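Local atomic coordinates of putative ATP-grasp superfamily protein (Archaeoglobus fulgidus, PDB entry 3DF7), a protein that is of unknown function but belongs to the ATP-grasp superfamily and so probably binds ATP and a metal ion. Residues L170-A175 with L183-Q188; G228-D233 with I243-R248. One frame throughout, in Å; residues are numbered along the deposited sequence.

In the fold
Contacts 1 and 2 are two beta hairpins of one antiparallel sheet, joined where strand 168-176 runs beside strand 228-236. Both are largely buried, and contact 2 lies nearer the centre of the chain although its strand 240-246 is an outermost strand of the sheet. Each carries a classic beta bulge; valines of both rest on helix 206-220, and in contact 2 Ile-245 turns to helix 111-118. The other faces differ: contact 1 carries mostly neutral polar groups, serines and amides, whereas contact 2 gathers carboxylates, an asparagine and an arginine. Neighbouring hydroxyls join these polar faces, Ser-173 OG lying 2.8 Å from Tyr-229 OH in a probable hydrogen bond.

Contact 1 (L170-A175 with L183-Q188); sequences LSVSLA and LSVNEQ
Ser-171 and Asn-186 form an antiparallel hydrogen-bonded pair, exchanging bonds between backbone N and O, and the strand segments 170-175 and 183-188 run 156° apart in direction. Ser-173 meets Ser-184 in the same way on one side, its N donating to Ser-184 O at 2.7 Å. On the other side the pairing is split: Ser-173 O takes both Leu-183 N at 2.7 Å and Ser-184 N at 3.3 Å, the signature of a classic beta bulge. On the face bearing the serines, Ser-171 OG occupies the crowded position between backbone N and carbonyl carbon (chi1 74°). Gln-188, bent at its second torsion, turns its amide back toward this hydroxyl, and its NE2 gives Ser-171 OG a weak, strongly bent bond of 2.7 Å. Ser-173 OG and Ser-184 OG instead find their main partners beyond the hairpin, in the hydroxyls of Tyr-229 and Tyr-260. The opposite face is apolar at Val-172 and Val-185, which brush each other through their CG2 methyls at 4.4 Å and both press on helix 206-220. Next to them Leu-170 lays CD2 against the backbone of Glu-187, 3.7 Å from its CA, while the Glu-187 carboxylate pairs with Arg-203. At the bulge itself, Leu-183 CD2 reaches Ala-175 CB at 3.8 Å. This is a bulged beta hairpin within the large antiparallel sheet of an ATP-grasp domain, packed by one face on a helix.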
# COMPACT_ATOMS: atom_id res chain seq x y z
N LEU A 170 4.67 -8.25 -9.39
CA LEU A 170 4.52 -6.82 -9.61
C LEU A 170 3.40 -6.20 -8.79
O LEU A 170 2.65 -6.90 -8.10
CB LEU A 170 4.21 -6.58 -11.09
CG LEU A 170 5.14 -7.22 -12.11
CD1 LEU A 170 4.46 -7.27 -13.47
CD2 LEU A 170 6.44 -6.43 -12.17
N SER A 171 3.30 -4.88 -8.87
CA SER A 171 2.24 -4.15 -8.21
C SER A 171 1.97 -2.94 -9.10
O SER A 171 2.89 -2.41 -9.75
CB SER A 171 2.65 -3.71 -6.80
OG SER A 171 3.58 -2.65 -6.80
N VAL A 172 0.71 -2.52 -9.17
CA VAL A 172 0.34 -1.38 -9.99
C VAL A 172 -0.25 -0.31 -9.08
O VAL A 172 -1.17 -0.59 -8.30
CB VAL A 172 -0.71 -1.76 -11.05
CG1 VAL A 172 -1.08 -0.55 -11.90
CG2 VAL A 172 -0.16 -2.87 -11.94
N SER A 173 0.30 0.90 -9.18
CA SER A 173 -0.17 2.03 -8.39
C SER A 173 -1.19 2.77 -9.23
O SER A 173 -0.87 3.27 -10.31
CB SER A 173 1.00 2.96 -8.05
OG SER A 173 2.01 2.27 -7.32
N LEU A 174 -2.41 2.84 -8.73
CA LEU A 174 -3.49 3.50 -9.45
C LEU A 174 -4.12 4.66 -8.69
O LEU A 174 -4.11 4.69 -7.45
CB LEU A 174 -4.59 2.48 -9.77
CG LEU A 174 -4.23 1.22 -10.57
CD1 LEU A 174 -5.39 0.24 -10.54
CD2 LEU A 174 -3.89 1.59 -12.00
N ALA A 175 -4.65 5.62 -9.44
CA ALA A 175 -5.34 6.77 -8.87
C ALA A 175 -6.79 6.52 -9.27
O ALA A 175 -7.13 6.58 -10.45
CB ALA A 175 -4.84 8.06 -9.50
N LEU A 183 -0.50 5.20 -12.20
CA LEU A 183 0.54 6.12 -11.76
C LEU A 183 1.91 5.49 -11.92
O LEU A 183 2.89 6.17 -12.23
CB LEU A 183 0.32 6.48 -10.29
CG LEU A 183 -1.01 7.11 -9.90
CD1 LEU A 183 -0.94 7.52 -8.43
CD2 LEU A 183 -1.30 8.33 -10.78
N SER A 184 1.98 4.18 -11.70
CA SER A 184 3.25 3.48 -11.79
C SER A 184 3.08 1.97 -11.75
O SER A 184 2.12 1.46 -11.16
CB SER A 184 4.14 3.90 -10.62
OG SER A 184 5.39 3.22 -10.62
N VAL A 185 3.99 1.26 -12.42
CA VAL A 185 3.98 -0.20 -12.40
C VAL A 185 5.32 -0.54 -11.75
O VAL A 185 6.38 -0.14 -12.24
CB VAL A 185 3.89 -0.81 -13.81
CG1 VAL A 185 4.05 -2.33 -13.72
CG2 VAL A 185 2.54 -0.48 -14.43
N ASN A 186 5.25 -1.26 -10.64
CA ASN A 186 6.44 -1.60 -9.87
C ASN A 186 6.75 -3.08 -9.83
O ASN A 186 5.86 -3.93 -9.88
CB ASN A 186 6.28 -1.08 -8.45
CG ASN A 186 5.34 0.10 -8.36
OD1 ASN A 186 4.20 -0.02 -7.89
ND2 ASN A 186 5.80 1.26 -8.83
N GLU A 187 8.04 -3.38 -9.71
CA GLU A 187 8.49 -4.76 -9.64
C GLU A 187 8.71 -5.07 -8.17
O GLU A 187 9.28 -4.26 -7.44
CB GLU A 187 9.80 -4.88 -10.41
CG GLU A 187 10.36 -6.28 -10.52
CD GLU A 187 11.68 -6.29 -11.25
OE1 GLU A 187 11.95 -5.33 -12.01
OE2 GLU A 187 12.45 -7.26 -11.07
N GLN A 188 8.25 -6.23 -7.72
CA GLN A 188 8.44 -6.60 -6.32
C GLN A 188 9.50 -7.68 -6.21
O GLN A 188 9.54 -8.63 -7.00
CB GLN A 188 7.12 -7.10 -5.72
CG GLN A 188 5.95 -6.11 -5.78
CD GLN A 188 6.21 -4.83 -5.01
OE1 GLN A 188 6.75 -4.85 -3.90
NE2 GLN A 188 5.80 -3.70 -5.59

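Contact 2 (G228-D233 with I243-R248); sequences GYVGVD and IEINAR
Ile-243 and Glu-244 both face Asp-233 in a classic beta bulge, with Asp-233 O accepting a bond from Ile-243 N at 2.8 Å and a weak one from Glu-244 N. The hairpin carries the Glu-x-Asn-x-Arg signature of ATP-grasp proteins, whose glutamate and asparagine commonly help to hold magnesium in relatives; a similar role here is plausible. Glu-244 sets CG anti to its backbone N (chi1 175°) and continues extended, whereas Asp-233 turns CG anti to its carbonyl carbon, and the two side chains run next to each other in a common direction. Their carboxylate planes are 35° apart and Asp-233 OD2 stands 3.8 Å from Glu-244 OE2. On the far face Val-230 CG1 touches Ile-245 CG2 at 3.7 Å; Val-230 leans on helix 206-220 and Ile-245 on helix 111-118. Farther along the ladder, Gly-231 and Asn-246 are tied by two backbone hydrogen bonds. Past the strand, Ala-247 centres an inverse gamma turn. Arg-248 lays one guanidinium face over Asn-246 CG, offset toward the rim, and its NE pairs with Glu-79. Tyr-229 presents its ring edge to Arg-248 O, which lies in the ring plane 3.3 Å from CD2, while its OH, besides meeting Ser-173, bonds to Thr-250 OG1. A phenylalanine here, lacking the OH, would probably leave the Thr-250 and Ser-173 hydroxyls without this shared partner and free to turn. A single water spans the two carboxylates, donating to Asp-233 OD2 at 2.6 Å and to Glu-244 OE2 at 3.0 Å.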
# COMPACT_ATOMS: atom_id res chain seq x y z
N GLY A 228 -8.84 7.32 -4.62
CA GLY A 228 -7.50 7.80 -4.37
C GLY A 228 -6.45 6.79 -4.79
O GLY A 228 -6.63 6.07 -5.76
N TYR A 229 -5.35 6.74 -4.04
CA TYR A 229 -4.28 5.80 -4.36
C TYR A 229 -4.64 4.39 -3.93
O TYR A 229 -5.00 4.14 -2.77
CB TYR A 229 -2.98 6.21 -3.67
CG TYR A 229 -1.83 5.26 -3.93
CD1 TYR A 229 -0.87 5.54 -4.90
CD2 TYR A 229 -1.72 4.07 -3.21
CE1 TYR A 229 0.18 4.65 -5.14
CE2 TYR A 229 -0.67 3.18 -3.44
CZ TYR A 229 0.27 3.48 -4.41
OH TYR A 229 1.32 2.62 -4.63
N VAL A 230 -4.53 3.45 -4.87
CA VAL A 230 -4.80 2.05 -4.60
C VAL A 230 -3.70 1.22 -5.24
O VAL A 230 -3.28 1.49 -6.37
CB VAL A 230 -6.17 1.61 -5.20
CG1 VAL A 230 -6.37 0.10 -5.00
CG2 VAL A 230 -7.30 2.39 -4.54
N GLY A 231 -3.20 0.24 -4.50
CA GLY A 231 -2.16 -0.62 -5.03
C GLY A 231 -2.73 -1.98 -5.36
O GLY A 231 -3.55 -2.51 -4.60
N VAL A 232 -2.32 -2.56 -6.48
CA VAL A 232 -2.81 -3.89 -6.86
C VAL A 232 -1.63 -4.83 -7.06
O VAL A 232 -0.77 -4.57 -7.90
CB VAL A 232 -3.62 -3.86 -8.17
CG1 VAL A 232 -4.13 -5.27 -8.51
CG2 VAL A 232 -4.78 -2.89 -8.05
N ASP A 233 -1.58 -5.92 -6.28
CA ASP A 233 -0.50 -6.89 -6.41
C ASP A 233 -0.84 -7.90 -7.48
O ASP A 233 -1.94 -8.47 -7.49
CB ASP A 233 -0.25 -7.61 -5.08
CG ASP A 233 0.50 -6.76 -4.08
OD1 ASP A 233 1.02 -5.69 -4.46
OD2 ASP A 233 0.58 -7.18 -2.90
N ILE A 243 -3.52 -10.82 -7.21
CA ILE A 243 -3.32 -11.45 -5.92
C ILE A 243 -3.89 -10.68 -4.73
O ILE A 243 -4.43 -11.27 -3.79
CB ILE A 243 -1.81 -11.64 -5.64
CG1 ILE A 243 -1.12 -12.23 -6.88
CG2 ILE A 243 -1.61 -12.55 -4.43
CD1 ILE A 243 -1.64 -13.59 -7.29
N GLU A 244 -3.77 -9.36 -4.77
CA GLU A 244 -4.22 -8.56 -3.65
C GLU A 244 -4.49 -7.11 -4.05
O GLU A 244 -3.95 -6.62 -5.03
CB GLU A 244 -3.15 -8.61 -2.55
CG GLU A 244 -3.38 -7.74 -1.34
CD GLU A 244 -2.33 -7.97 -0.26
OE1 GLU A 244 -2.15 -9.13 0.15
OE2 GLU A 244 -1.69 -6.99 0.17
N ILE A 245 -5.35 -6.45 -3.28
CA ILE A 245 -5.66 -5.05 -3.52
C ILE A 245 -5.45 -4.30 -2.22
O ILE A 245 -6.14 -4.56 -1.23
CB ILE A 245 -7.11 -4.84 -3.99
CG1 ILE A 245 -7.31 -5.43 -5.39
CG2 ILE A 245 -7.43 -3.34 -4.01
CD1 ILE A 245 -8.72 -5.25 -5.93
N ASN A 246 -4.50 -3.37 -2.21
CA ASN A 246 -4.22 -2.57 -1.03
C ASN A 246 -4.89 -1.22 -1.23
O ASN A 246 -4.43 -0.41 -2.03
CB ASN A 246 -2.72 -2.40 -0.84
CG ASN A 246 -2.01 -3.71 -0.58
OD1 ASN A 246 -2.22 -4.35 0.45
ND2 ASN A 246 -1.18 -4.13 -1.53
N ALA A 247 -6.00 -1.00 -0.52
CA ALA A 247 -6.74 0.25 -0.63
C ALA A 247 -6.11 1.27 0.31
O ALA A 247 -6.75 1.76 1.23
CB ALA A 247 -8.20 0.02 -0.27
N ARG A 248 -4.84 1.58 0.05
CA ARG A 248 -4.07 2.51 0.86
C ARG A 248 -2.73 2.69 0.18
O ARG A 248 -2.38 1.94 -0.73
CB ARG A 248 -3.81 1.90 2.25
CG ARG A 248 -3.09 0.55 2.16
CD ARG A 248 -2.54 0.09 3.50
NE ARG A 248 -2.03 -1.28 3.45
CZ ARG A 248 -0.83 -1.63 2.99
NH1 ARG A 248 0.01 -0.72 2.51
NH2 ARG A 248 -0.47 -2.91 3.00
O HOH W 1 0.81 -5.68 -0.82